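Local coordinates for protein peptidyl-prolyl cis-trans isomerase (Hirschia baltica, PDB 5EX2) that probably catalyses the cis-trans isomerisation of peptide bonds preceding proline, as a periplasmic folding helper of the cyclophilin family, at residues E146-H151 with F180-Y185; I43-V48 with D93-F98; A230-N235 with T259-F264; Q11-N16 with G237-L242; G58-T63 with D211-A216. All blocks are in the same frame, centred on the assembly; numbering follows the deposited sequence.

Contact 1 of 5, residues E146-H151 with F180-Y185; sequences ESWMPH and FLDRKY
In this cyclophilin-type domain, the end of strand 145-148 and the chain leaving it meet the loop that runs from strand 171-174 to strand 187-191. The polar centre is a His-carboxylate pair. Asp-182 OD1 takes two N-H groups of one residue: the backbone N of His-151 at 2.8 Å, from above the carboxylate plane, and ring ND1 of His-151 at 3.1 Å, on the anti lone pair. Ring and carboxylate lie only 29° apart; ND1 to Asp-182 and NE2 to Ser-157 hold the imidazole by both nitrogens, which fixes its rotation. Asp-182 OD2 turns to a salt bridge with Arg-179. Face contacts form a second group. Leu-181 CB sits over the centre of the His-151 ring, 3.7 Å from the centroid, while the Arg-183 chain lies across one face of Trp-148, its CD 3.6 Å from the centroid of the six-membered ring. Trp-148 holds its CG in the crowded position between backbone N and carbonyl carbon (chi1 53°), which presents that face. The third group is ionic: the bend at chi3 of Arg-183 turns the guanidinium side-on, and Glu-146 OE2 receives NH2 of Arg-183 at 2.8 Å and NE of Arg-183 at 3.0 Å.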
# COMPACT_ATOMS: atom_id res chain seq x y z
N GLU A 146 18.67 -1.73 -5.88
CA GLU A 146 17.65 -0.74 -5.59
C GLU A 146 16.28 -1.20 -6.09
O GLU A 146 16.13 -1.62 -7.24
CB GLU A 146 18.04 0.58 -6.24
CG GLU A 146 17.12 1.72 -5.88
CD GLU A 146 17.64 3.04 -6.35
OE1 GLU A 146 18.61 3.54 -5.74
OE2 GLU A 146 17.07 3.59 -7.31
N SER A 147 15.29 -1.13 -5.21
CA SER A 147 13.92 -1.45 -5.57
C SER A 147 12.97 -0.44 -4.95
O SER A 147 13.35 0.30 -4.06
CB SER A 147 13.56 -2.85 -5.10
OG SER A 147 14.48 -3.81 -5.62
N TRP A 148 11.74 -0.39 -5.45
CA TRP A 148 10.75 0.52 -4.89
C TRP A 148 9.36 -0.03 -5.15
O TRP A 148 9.18 -0.92 -5.96
CB TRP A 148 10.93 1.93 -5.48
CG TRP A 148 10.95 2.01 -6.99
CD1 TRP A 148 9.90 2.36 -7.80
CD2 TRP A 148 12.07 1.77 -7.86
NE1 TRP A 148 10.31 2.35 -9.11
CE2 TRP A 148 11.62 1.97 -9.18
CE3 TRP A 148 13.40 1.39 -7.65
CZ2 TRP A 148 12.46 1.82 -10.28
CZ3 TRP A 148 14.23 1.23 -8.76
CH2 TRP A 148 13.75 1.44 -10.05
N MET A 149 8.37 0.49 -4.42
CA MET A 149 7.00 0.12 -4.66
C MET A 149 6.38 1.20 -5.52
O MET A 149 6.10 2.30 -5.02
CB MET A 149 6.23 -0.05 -3.36
CG MET A 149 4.76 -0.32 -3.58
SD MET A 149 3.96 -1.10 -2.16
CE MET A 149 4.08 0.18 -0.92
N PRO A 150 6.15 0.90 -6.80
CA PRO A 150 5.64 1.95 -7.69
C PRO A 150 4.23 2.35 -7.34
O PRO A 150 3.50 1.59 -6.72
CB PRO A 150 5.69 1.28 -9.06
CG PRO A 150 5.57 -0.16 -8.78
CD PRO A 150 6.36 -0.37 -7.52
N HIS A 151 3.86 3.56 -7.75
CA HIS A 151 2.59 4.13 -7.36
C HIS A 151 1.47 3.66 -8.29
O HIS A 151 0.86 4.43 -9.03
CB HIS A 151 2.74 5.65 -7.31
CG HIS A 151 3.56 6.11 -6.14
ND1 HIS A 151 4.93 5.99 -6.09
CD2 HIS A 151 3.19 6.67 -4.97
CE1 HIS A 151 5.37 6.47 -4.93
NE2 HIS A 151 4.33 6.88 -4.24
N PHE A 180 5.16 8.82 -12.32
CA PHE A 180 5.98 10.02 -12.13
C PHE A 180 6.27 10.28 -10.65
O PHE A 180 7.16 11.06 -10.33
CB PHE A 180 5.29 11.24 -12.75
CG PHE A 180 3.85 11.36 -12.39
CD1 PHE A 180 2.87 10.75 -13.16
CD2 PHE A 180 3.47 12.06 -11.27
CE1 PHE A 180 1.54 10.85 -12.82
CE2 PHE A 180 2.14 12.16 -10.92
CZ PHE A 180 1.17 11.55 -11.70
N LEU A 181 5.57 9.59 -9.74
CA LEU A 181 5.88 9.67 -8.32
C LEU A 181 6.98 8.73 -7.88
O LEU A 181 7.56 8.90 -6.80
CB LEU A 181 4.65 9.35 -7.48
CG LEU A 181 3.43 10.24 -7.69
CD1 LEU A 181 2.34 9.76 -6.75
CD2 LEU A 181 3.75 11.70 -7.45
N ASP A 182 7.25 7.73 -8.71
CA ASP A 182 8.15 6.65 -8.31
C ASP A 182 9.56 7.18 -8.04
O ASP A 182 10.08 8.02 -8.77
CB ASP A 182 8.21 5.57 -9.39
CG ASP A 182 6.89 4.86 -9.60
OD1 ASP A 182 5.92 5.13 -8.88
OD2 ASP A 182 6.87 3.98 -10.51
N ARG A 183 10.13 6.67 -6.95
CA ARG A 183 11.46 7.03 -6.46
C ARG A 183 11.52 8.46 -5.93
O ARG A 183 12.60 8.93 -5.58
CB ARG A 183 12.52 6.81 -7.54
CG ARG A 183 12.52 5.40 -8.10
CD ARG A 183 13.62 5.18 -9.12
NE ARG A 183 14.94 5.29 -8.50
CZ ARG A 183 15.76 6.32 -8.62
NH1 ARG A 183 15.45 7.39 -9.35
NH2 ARG A 183 16.92 6.28 -7.99
N LYS A 184 10.36 9.10 -5.80
CA LYS A 184 10.29 10.47 -5.31
C LYS A 184 9.37 10.63 -4.10
O LYS A 184 9.41 11.67 -3.45
CB LYS A 184 9.82 11.40 -6.42
CG LYS A 184 10.79 11.48 -7.58
CD LYS A 184 10.22 12.23 -8.76
CE LYS A 184 11.27 12.39 -9.85
NZ LYS A 184 10.73 13.03 -11.08
N TYR A 185 8.55 9.63 -3.81
CA TYR A 185 7.64 9.68 -2.67
C TYR A 185 7.72 8.36 -1.93
O TYR A 185 7.98 7.32 -2.54
CB TYR A 185 6.19 9.95 -3.10
CG TYR A 185 6.03 11.33 -3.65
CD1 TYR A 185 6.45 11.63 -4.93
CD2 TYR A 185 5.50 12.36 -2.87
CE1 TYR A 185 6.36 12.91 -5.44
CE2 TYR A 185 5.40 13.66 -3.38
CZ TYR A 185 5.83 13.92 -4.66
OH TYR A 185 5.73 15.20 -5.16
O HOH W 1 7.64 4.35 -6.04

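Contact 2 of 5, residues I43-V48 with D93-F98; sequences IAPNHV and DGEFVF
This is a polar contact at the N-terminus of helix 45-57, where a carboxylate from the irregular chain preceding strand 98-100 meets the first turn. Ala-44 holds the N-cap position, yet it is the side chain of Glu-95 that takes the N-H groups beyond it. CG of Glu-95 stands anti to its own carbonyl carbon (chi1 -75°) and the chain runs extended to the helix end. There OE2 of Glu-95 accepts N of Asn-46 at 2.9 Å and 165°, and OE1 of Glu-95 accepts N of His-47 at 2.8 Å, each through a syn lone pair. The anti lone pair of OE1 is used as well: ND1 of His-47 reaches OE1 of Glu-95 at 2.7 Å, 2° out of the imidazole plane. Two donors thus grip OE1, and the helix end would probably favour the ionised carboxylate. An alanine in place of Glu-95 would remove all three acceptor bonds and is likely to leave the His-47 ring less firmly oriented. Beside this, CA of Ile-43 lies over one face of the Phe-98 ring, offset toward its rim, and CG1 of Ile-43 is 4.0 Å from CE1 of Phe-98. A water accepts from ND2 of Asn-46 and donates to O of Asp-93. The whole is a carboxylate from a distant part of the chain accepting first-turn N-H groups at a helix N-terminus, joined to a His-carboxylate hydrogen bond.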
# COMPACT_ATOMS: atom_id res chain seq x y z
N ILE A 43 9.53 -2.32 2.86
CA ILE A 43 9.64 -1.33 1.80
C ILE A 43 9.94 0.06 2.37
O ILE A 43 10.77 0.80 1.84
CB ILE A 43 8.36 -1.31 0.95
CG1 ILE A 43 8.19 -2.66 0.25
CG2 ILE A 43 8.39 -0.16 -0.05
CD1 ILE A 43 6.89 -2.83 -0.50
N ALA A 44 9.27 0.41 3.47
CA ALA A 44 9.45 1.72 4.08
C ALA A 44 9.32 1.60 5.60
O ALA A 44 8.31 1.99 6.17
CB ALA A 44 8.44 2.70 3.52
N PRO A 45 10.34 1.03 6.26
CA PRO A 45 10.21 0.71 7.68
C PRO A 45 9.90 1.91 8.57
O PRO A 45 9.06 1.80 9.47
CB PRO A 45 11.59 0.14 8.05
CG PRO A 45 12.50 0.48 6.93
CD PRO A 45 11.65 0.63 5.71
N ASN A 46 10.56 3.04 8.35
CA ASN A 46 10.33 4.18 9.23
C ASN A 46 8.98 4.82 8.98
O ASN A 46 8.35 5.34 9.90
CB ASN A 46 11.45 5.21 9.07
CG ASN A 46 12.77 4.68 9.57
OD1 ASN A 46 12.84 4.00 10.59
ND2 ASN A 46 13.84 4.99 8.85
N HIS A 47 8.50 4.80 7.75
CA HIS A 47 7.16 5.30 7.49
C HIS A 47 6.10 4.41 8.11
O HIS A 47 5.12 4.91 8.66
CB HIS A 47 6.91 5.45 6.00
CG HIS A 47 7.46 6.73 5.44
ND1 HIS A 47 8.80 6.91 5.21
CD2 HIS A 47 6.85 7.90 5.11
CE1 HIS A 47 9.00 8.14 4.75
NE2 HIS A 47 7.84 8.75 4.68
N VAL A 48 6.29 3.10 8.05
CA VAL A 48 5.34 2.19 8.67
C VAL A 48 5.27 2.43 10.18
O VAL A 48 4.18 2.45 10.76
CB VAL A 48 5.71 0.73 8.34
CG1 VAL A 48 5.01 -0.27 9.27
CG2 VAL A 48 5.38 0.45 6.89
N ASP A 93 12.26 10.94 7.55
CA ASP A 93 13.11 11.08 6.37
C ASP A 93 12.56 10.24 5.23
O ASP A 93 12.01 9.16 5.44
CB ASP A 93 14.55 10.65 6.67
CG ASP A 93 15.33 11.69 7.45
OD1 ASP A 93 14.79 12.79 7.69
OD2 ASP A 93 16.49 11.41 7.82
N GLY A 94 12.75 10.74 4.01
CA GLY A 94 12.26 10.06 2.84
C GLY A 94 12.78 8.63 2.75
O GLY A 94 13.93 8.35 3.08
N GLU A 95 11.89 7.74 2.31
CA GLU A 95 12.20 6.35 2.05
C GLU A 95 11.62 6.04 0.68
O GLU A 95 10.54 5.45 0.57
CB GLU A 95 11.60 5.42 3.11
CG GLU A 95 12.32 5.43 4.44
CD GLU A 95 11.62 4.56 5.48
OE1 GLU A 95 10.40 4.74 5.67
OE2 GLU A 95 12.30 3.71 6.10
N PHE A 96 12.33 6.44 -0.36
CA PHE A 96 11.78 6.36 -1.70
C PHE A 96 12.14 5.06 -2.40
O PHE A 96 11.48 4.65 -3.36
CB PHE A 96 12.28 7.53 -2.55
CG PHE A 96 12.03 8.90 -1.94
CD1 PHE A 96 10.96 9.15 -1.11
CD2 PHE A 96 12.89 9.94 -2.23
CE1 PHE A 96 10.77 10.42 -0.59
CE2 PHE A 96 12.69 11.21 -1.71
CZ PHE A 96 11.63 11.44 -0.88
N VAL A 97 13.22 4.45 -1.95
CA VAL A 97 13.66 3.16 -2.47
C VAL A 97 14.14 2.33 -1.29
O VAL A 97 14.36 2.86 -0.20
CB VAL A 97 14.80 3.29 -3.50
CG1 VAL A 97 14.37 4.12 -4.69
CG2 VAL A 97 16.05 3.90 -2.87
N PHE A 98 14.30 1.03 -1.49
CA PHE A 98 14.91 0.19 -0.49
C PHE A 98 15.96 -0.68 -1.17
O PHE A 98 15.91 -0.91 -2.37
CB PHE A 98 13.87 -0.64 0.27
CG PHE A 98 13.13 -1.67 -0.54
CD1 PHE A 98 12.13 -1.29 -1.41
CD2 PHE A 98 13.39 -3.02 -0.37
CE1 PHE A 98 11.42 -2.24 -2.13
CE2 PHE A 98 12.69 -3.96 -1.08
CZ PHE A 98 11.70 -3.58 -1.96
O HOH W 2 13.05 2.24 2.16
O HOH W 3 13.23 7.37 7.19

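Contact 3 of 5, residues A230-N235 with T259-F264; sequences AWVMRN and TPSVVF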
# COMPACT_ATOMS: atom_id res chain seq x y z
N ALA A 230 -7.49 -10.63 7.33
CA ALA A 230 -7.18 -10.37 5.93
C ALA A 230 -6.18 -11.39 5.38
O ALA A 230 -5.29 -11.86 6.09
CB ALA A 230 -6.63 -8.96 5.76
N TRP A 231 -6.37 -11.72 4.12
CA TRP A 231 -5.46 -12.60 3.41
C TRP A 231 -5.15 -11.98 2.07
O TRP A 231 -6.00 -11.31 1.48
CB TRP A 231 -6.05 -14.01 3.22
CG TRP A 231 -5.97 -14.94 4.40
CD1 TRP A 231 -5.00 -15.88 4.66
CD2 TRP A 231 -6.93 -15.06 5.45
NE1 TRP A 231 -5.30 -16.56 5.82
CE2 TRP A 231 -6.48 -16.07 6.32
CE3 TRP A 231 -8.12 -14.40 5.74
CZ2 TRP A 231 -7.18 -16.44 7.46
CZ3 TRP A 231 -8.81 -14.76 6.87
CH2 TRP A 231 -8.34 -15.77 7.73
N VAL A 232 -3.94 -12.23 1.60
CA VAL A 232 -3.47 -11.75 0.30
C VAL A 232 -2.97 -12.96 -0.44
O VAL A 232 -2.24 -13.78 0.11
CB VAL A 232 -2.36 -10.70 0.46
CG1 VAL A 232 -1.81 -10.27 -0.90
CG2 VAL A 232 -2.87 -9.51 1.22
N MET A 233 -3.38 -13.09 -1.69
CA MET A 233 -2.94 -14.21 -2.51
C MET A 233 -1.41 -14.21 -2.61
O MET A 233 -0.77 -13.18 -2.70
CB MET A 233 -3.58 -14.15 -3.89
CG MET A 233 -3.21 -15.33 -4.82
SD MET A 233 -4.15 -15.33 -6.33
CE MET A 233 -5.76 -15.88 -5.77
N ARG A 234 -0.83 -15.40 -2.54
CA ARG A 234 0.61 -15.59 -2.65
C ARG A 234 1.02 -15.51 -4.12
O ARG A 234 0.53 -16.28 -4.94
CB ARG A 234 1.03 -16.92 -2.04
CG ARG A 234 0.97 -16.92 -0.52
CD ARG A 234 1.59 -18.16 0.12
NE ARG A 234 1.47 -18.12 1.58
CZ ARG A 234 2.24 -17.40 2.40
NH1 ARG A 234 3.21 -16.62 1.92
NH2 ARG A 234 2.04 -17.44 3.71
N ASN A 235 1.89 -14.56 -4.43
CA ASN A 235 2.26 -14.34 -5.81
C ASN A 235 3.03 -15.51 -6.37
O ASN A 235 2.98 -15.73 -7.56
CB ASN A 235 3.08 -13.05 -5.93
CG ASN A 235 2.32 -11.82 -5.41
OD1 ASN A 235 2.73 -11.22 -4.43
ND2 ASN A 235 1.26 -11.44 -6.09
N THR A 259 -3.13 -7.66 -6.58
CA THR A 259 -3.08 -9.04 -6.14
C THR A 259 -4.36 -9.34 -5.40
O THR A 259 -4.73 -8.61 -4.50
CB THR A 259 -1.89 -9.28 -5.21
OG1 THR A 259 -0.67 -9.11 -5.94
CG2 THR A 259 -1.94 -10.69 -4.63
N PRO A 260 -5.06 -10.43 -5.77
CA PRO A 260 -6.31 -10.71 -5.06
C PRO A 260 -6.12 -10.73 -3.56
O PRO A 260 -5.23 -11.39 -3.03
CB PRO A 260 -6.70 -12.08 -5.60
CG PRO A 260 -6.21 -12.05 -7.01
CD PRO A 260 -4.88 -11.34 -6.90
N SER A 261 -6.99 -10.01 -2.87
CA SER A 261 -6.94 -9.86 -1.43
C SER A 261 -8.36 -9.87 -0.88
O SER A 261 -9.29 -9.47 -1.56
CB SER A 261 -6.23 -8.55 -1.05
OG SER A 261 -4.96 -8.46 -1.68
N VAL A 262 -8.50 -10.34 0.34
CA VAL A 262 -9.82 -10.43 0.97
C VAL A 262 -9.72 -10.08 2.44
O VAL A 262 -8.75 -10.42 3.11
CB VAL A 262 -10.42 -11.85 0.82
CG1 VAL A 262 -10.73 -12.14 -0.63
CG2 VAL A 262 -9.47 -12.89 1.38
N VAL A 263 -10.74 -9.39 2.93
CA VAL A 263 -10.84 -9.02 4.32
C VAL A 263 -12.17 -9.55 4.85
O VAL A 263 -13.21 -9.31 4.25
CB VAL A 263 -10.75 -7.51 4.53
CG1 VAL A 263 -10.83 -7.17 6.02
CG2 VAL A 263 -9.47 -6.94 3.92
N PHE A 264 -12.11 -10.31 5.94
CA PHE A 264 -13.30 -10.89 6.55
C PHE A 264 -13.50 -10.27 7.90
O PHE A 264 -12.63 -10.33 8.76
CB PHE A 264 -13.15 -12.40 6.69
CG PHE A 264 -12.92 -13.12 5.40
CD1 PHE A 264 -13.95 -13.27 4.49
CD2 PHE A 264 -11.67 -13.65 5.09
CE1 PHE A 264 -13.75 -13.96 3.30
CE2 PHE A 264 -11.46 -14.33 3.90
CZ PHE A 264 -12.49 -14.48 3.00
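Backbone hydrogen bonds carry this pairing of strand 229-233 with strand 261-264. N of Trp-231 gives to O of Val-262 at 2.9 Å and N of Val-262 returns the bond to O of Trp-231 at 2.9 Å, both nearly along the C=O axis. N of Met-233, last in its strand, meets O of Pro-260, just ahead of strand 261-264, at 2.8 Å. The segment axes run at 168°, with Ala-230/Val-263 and Val-232/Ser-261 as non-hydrogen-bonded pairs flanking Trp-231/Val-262. With strand 17-19 they form a three-stranded antiparallel sheet, in which 229-233 is central and 261-264 outer. Apolar contacts cover both faces. On the face of Trp-231, its CZ3 comes 3.5 Å from CD2 of Phe-264, rim to rim with the planes at 61°. On the face of Val-232, CG1 anti to the backbone N (chi1 176°) lies against CG2 of Thr-259. Met-233, bent at chi3, brings CE to 3.9 Å from CB of Pro-260. Side-chain polar bonds gather at one end: ND2 of Asn-235 donates in its amide plane to OG1 of Thr-259 at 3.0 Å, while OD1 of Asn-235 accepts N of Gly-126, and OG of Ser-261 gives to O of Thr-259 at 2.8 Å.

Contact 4 of 5, residues Q11-N16 with G237-L242; sequences QADPEN and GPMFSL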
# COMPACT_ATOMS: atom_id res chain seq x y z
N GLN A 11 -8.65 -20.11 4.20
CA GLN A 11 -8.01 -20.69 5.38
C GLN A 11 -7.46 -22.09 5.16
O GLN A 11 -6.48 -22.49 5.78
CB GLN A 11 -8.99 -20.72 6.54
CG GLN A 11 -9.27 -19.36 7.09
CD GLN A 11 -10.18 -19.39 8.30
OE1 GLN A 11 -11.03 -20.27 8.43
NE2 GLN A 11 -10.00 -18.42 9.20
N ALA A 12 -8.10 -22.84 4.28
CA ALA A 12 -7.68 -24.20 4.01
C ALA A 12 -6.46 -24.28 3.11
O ALA A 12 -5.93 -25.36 2.89
CB ALA A 12 -8.82 -24.98 3.39
N ASP A 13 -6.02 -23.14 2.58
CA ASP A 13 -5.07 -23.13 1.47
C ASP A 13 -3.92 -22.15 1.65
O ASP A 13 -3.80 -21.17 0.92
CB ASP A 13 -5.82 -22.84 0.18
CG ASP A 13 -5.00 -23.11 -1.06
OD1 ASP A 13 -3.90 -23.70 -0.96
OD2 ASP A 13 -5.47 -22.78 -2.16
N PRO A 14 -3.05 -22.41 2.63
CA PRO A 14 -1.92 -21.52 2.90
C PRO A 14 -0.92 -21.48 1.75
O PRO A 14 -0.12 -20.56 1.69
CB PRO A 14 -1.30 -22.12 4.16
CG PRO A 14 -1.77 -23.53 4.20
CD PRO A 14 -3.12 -23.53 3.58
N GLU A 15 -0.97 -22.45 0.84
CA GLU A 15 -0.10 -22.43 -0.32
C GLU A 15 -0.44 -21.25 -1.24
O GLU A 15 0.43 -20.74 -1.96
CB GLU A 15 -0.23 -23.74 -1.10
CG GLU A 15 0.26 -24.98 -0.35
CD GLU A 15 -0.74 -25.52 0.70
OE1 GLU A 15 -1.92 -25.09 0.73
OE2 GLU A 15 -0.32 -26.39 1.50
N ASN A 16 -1.69 -20.79 -1.18
CA ASN A 16 -2.14 -19.73 -2.07
C ASN A 16 -2.51 -18.45 -1.36
O ASN A 16 -2.72 -17.44 -2.01
CB ASN A 16 -3.31 -20.21 -2.90
CG ASN A 16 -2.86 -21.12 -4.01
OD1 ASN A 16 -2.10 -20.71 -4.88
ND2 ASN A 16 -3.32 -22.35 -3.99
N GLY A 237 2.43 -18.63 -5.75
CA GLY A 237 1.59 -19.81 -5.76
C GLY A 237 0.87 -19.99 -7.08
O GLY A 237 0.88 -19.11 -7.95
N PRO A 238 0.21 -21.14 -7.25
CA PRO A 238 -0.38 -21.46 -8.54
C PRO A 238 -1.65 -20.69 -8.86
O PRO A 238 -1.94 -20.44 -10.02
CB PRO A 238 -0.69 -22.96 -8.43
CG PRO A 238 -0.79 -23.22 -7.00
CD PRO A 238 0.19 -22.29 -6.33
N MET A 239 -2.41 -20.29 -7.86
CA MET A 239 -3.59 -19.49 -8.17
C MET A 239 -3.17 -18.16 -8.78
O MET A 239 -3.84 -17.64 -9.68
CB MET A 239 -4.44 -19.26 -6.93
CG MET A 239 -5.16 -20.51 -6.52
SD MET A 239 -6.17 -20.36 -5.04
CE MET A 239 -7.49 -19.32 -5.65
N PHE A 240 -2.08 -17.59 -8.31
CA PHE A 240 -1.64 -16.34 -8.88
C PHE A 240 -1.12 -16.56 -10.30
O PHE A 240 -1.30 -15.70 -11.16
CB PHE A 240 -0.59 -15.65 -8.03
CG PHE A 240 -0.37 -14.21 -8.42
CD1 PHE A 240 -1.36 -13.26 -8.15
CD2 PHE A 240 0.77 -13.79 -9.08
CE1 PHE A 240 -1.21 -11.95 -8.52
CE2 PHE A 240 0.92 -12.47 -9.45
CZ PHE A 240 -0.07 -11.55 -9.16
N SER A 241 -0.49 -17.69 -10.56
CA SER A 241 -0.09 -18.03 -11.92
C SER A 241 -1.29 -18.05 -12.87
O SER A 241 -1.23 -17.55 -14.00
CB SER A 241 0.61 -19.37 -11.91
OG SER A 241 1.10 -19.72 -13.19
N LEU A 242 -2.39 -18.63 -12.40
CA LEU A 242 -3.61 -18.69 -13.18
C LEU A 242 -4.21 -17.30 -13.37
O LEU A 242 -4.73 -16.98 -14.43
CB LEU A 242 -4.62 -19.60 -12.48
CG LEU A 242 -4.20 -21.07 -12.46
CD1 LEU A 242 -5.12 -21.89 -11.58
CD2 LEU A 242 -4.16 -21.63 -13.88
O HOH W 4 -1.29 -18.20 -5.63
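Asn-16 carries this contact by presenting its amide to the first turn of helix 238-247. Its CG lies anti to the carbonyl carbon (chi1 -77°), which brings OD1 of Asn-16 to 3.0 Å from N of Met-239, at a straight 166° but from 42° above the carbonyl plane. A water completes the link, donating to OD1 of Asn-16 at 2.7 Å and accepting from N of Phe-240. The amide cannot easily rotate, because ND2 of Asn-16 is held by OD2 of Asp-13 at 2.9 Å. Met-239 crosses Asn-16 at about a right angle: its CG, anti to its own carbonyl carbon, and its SD both lie 3.5 Å from CG of Asn-16. Gly-237, the N-cap residue, fits because a side chain would collide with O of Glu-15 and OD1 of Asn-16. The contact thus joins the chain between helix 7-11 and strand 17-19 to the start of helix 238-247, whose Met-239 and Phe-240 also pack on Met-233 of strand 229-233.

Contact 5 of 5, residues G58-T63 with D211-A216; sequences GLYSGT and DILVSA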
# COMPACT_ATOMS: atom_id res chain seq x y z
N GLY A 58 -4.77 8.81 17.78
CA GLY A 58 -6.15 9.17 17.50
C GLY A 58 -6.29 10.40 16.62
O GLY A 58 -7.41 10.76 16.22
N LEU A 59 -5.18 11.04 16.27
CA LEU A 59 -5.26 12.35 15.63
C LEU A 59 -5.68 12.34 14.17
O LEU A 59 -6.02 13.39 13.63
CB LEU A 59 -3.91 13.05 15.76
CG LEU A 59 -3.57 13.47 17.19
CD1 LEU A 59 -2.15 13.98 17.27
CD2 LEU A 59 -4.57 14.51 17.75
N TYR A 60 -5.67 11.19 13.51
CA TYR A 60 -6.19 11.17 12.16
C TYR A 60 -7.69 11.31 12.11
O TYR A 60 -8.27 11.63 11.07
CB TYR A 60 -5.83 9.87 11.45
CG TYR A 60 -4.49 9.83 10.76
CD1 TYR A 60 -3.97 10.94 10.10
CD2 TYR A 60 -3.75 8.66 10.75
CE1 TYR A 60 -2.73 10.87 9.44
CE2 TYR A 60 -2.53 8.58 10.11
CZ TYR A 60 -2.02 9.67 9.45
OH TYR A 60 -0.80 9.56 8.81
N SER A 61 -8.35 11.04 13.23
CA SER A 61 -9.79 11.02 13.21
C SER A 61 -10.31 12.41 12.92
O SER A 61 -9.90 13.39 13.54
CB SER A 61 -10.35 10.47 14.51
OG SER A 61 -9.97 9.11 14.60
N GLY A 62 -11.19 12.49 11.94
CA GLY A 62 -11.74 13.77 11.52
C GLY A 62 -10.93 14.54 10.49
O GLY A 62 -11.35 15.61 10.08
N THR A 63 -9.78 14.03 10.10
CA THR A 63 -9.02 14.76 9.09
C THR A 63 -9.69 14.64 7.72
O THR A 63 -10.29 13.62 7.37
CB THR A 63 -7.57 14.27 8.99
OG1 THR A 63 -7.53 12.86 8.77
CG2 THR A 63 -6.78 14.62 10.26
N ASP A 211 -14.73 14.79 1.78
CA ASP A 211 -14.87 13.56 2.54
C ASP A 211 -13.89 13.56 3.72
O ASP A 211 -12.95 14.37 3.75
CB ASP A 211 -14.67 12.35 1.63
CG ASP A 211 -15.93 12.02 0.87
OD1 ASP A 211 -16.97 11.81 1.53
OD2 ASP A 211 -15.89 12.02 -0.37
N ILE A 212 -14.15 12.69 4.69
CA ILE A 212 -13.46 12.70 5.97
C ILE A 212 -12.94 11.31 6.29
O ILE A 212 -13.62 10.33 6.03
CB ILE A 212 -14.40 13.17 7.11
CG1 ILE A 212 -14.99 14.54 6.77
CG2 ILE A 212 -13.67 13.20 8.45
CD1 ILE A 212 -16.08 15.00 7.73
N LEU A 213 -11.76 11.26 6.86
CA LEU A 213 -11.25 10.06 7.51
C LEU A 213 -11.83 10.09 8.90
O LEU A 213 -11.34 10.79 9.77
CB LEU A 213 -9.72 10.07 7.54
CG LEU A 213 -9.05 8.89 8.23
CD1 LEU A 213 -9.48 7.55 7.66
CD2 LEU A 213 -7.55 9.05 8.10
N VAL A 214 -12.89 9.33 9.11
CA VAL A 214 -13.63 9.37 10.36
C VAL A 214 -12.84 8.74 11.51
O VAL A 214 -12.84 9.24 12.64
CB VAL A 214 -14.98 8.65 10.21
CG1 VAL A 214 -15.73 8.60 11.53
CG2 VAL A 214 -15.82 9.29 9.14
N SER A 215 -12.18 7.62 11.22
CA SER A 215 -11.37 6.95 12.23
C SER A 215 -10.30 6.10 11.58
O SER A 215 -10.44 5.67 10.44
CB SER A 215 -12.24 6.09 13.14
OG SER A 215 -12.77 4.99 12.43
N ALA A 216 -9.24 5.85 12.33
CA ALA A 216 -8.18 4.95 11.93
C ALA A 216 -7.87 4.04 13.11
O ALA A 216 -7.78 4.51 14.25
CB ALA A 216 -6.95 5.73 11.49
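A classic beta bulge sets this contact apart: Val-214 and Ser-215, in strand 212-218, both face Glu-29 of the neighbouring strand. Strands 212-218 and 63-69 are adjacent in the eight-stranded antiparallel barrel of the cyclophilin fold, and the contact lies where the chain turns out of helix 45-57 into strand 63-69. Two turns shape the approach, type I from Gly-58 to Ser-61 and type II from Tyr-60 to Thr-63. Gly-62 in the second has positive phi, and a CB there would jam against the preceding carbonyl oxygen. Two backbone hydrogen bonds join the segments. N of Gly-62 reaches O of Leu-213 at 2.8 Å, bent to 140°, and N of Leu-213 reaches O of Thr-63 at 2.8 Å and 163°. Next to these bonds, CD2 of Leu-213 rests 3.9 Å from CB of Tyr-60; the Tyr-60 ring leads away to bond O of Asp-169 through its hydroxyl. OG1 of Thr-63 takes the crowded position between backbone N and carbonyl carbon (chi1 54°), giving its hydrogen to an in-plane lone pair of O of Tyr-60 at 2.7 Å, beside the bond from N of Thr-63 to the same oxygen. Replacing Thr-63 by an alanine would lose the hydroxyl bond to the turn and would probably let the turn loosen against Leu-213. Thr-63 lies alongside Leu-213, its OG1 3.8 Å from CB of Leu-213.

Contacts 1, 2 and 5 lie in the cyclophilin-type domain; contact 3 pairs two strands of the C-terminal part and contact 4 brings the N-terminal part to it. Contacts 1 and 2 have centres about 11 Å apart and touch through strands 98-100 and 145-148, neighbours in the five-stranded sheet. Contact 5 is at the barrel, its centre about 23 Å from that of contact 2; their segments alternate along the chain, and helix 45-57 links them. Contacts 3 and 4, centres about 10 Å apart, also alternate and share the three-stranded sheet 17-19, 229-233, 261-264 with helix 238-247. Contact 4 pairs residues 221 positions apart and thereby encloses contacts 1, 2 and 5 in sequence, bringing both terminal regions together.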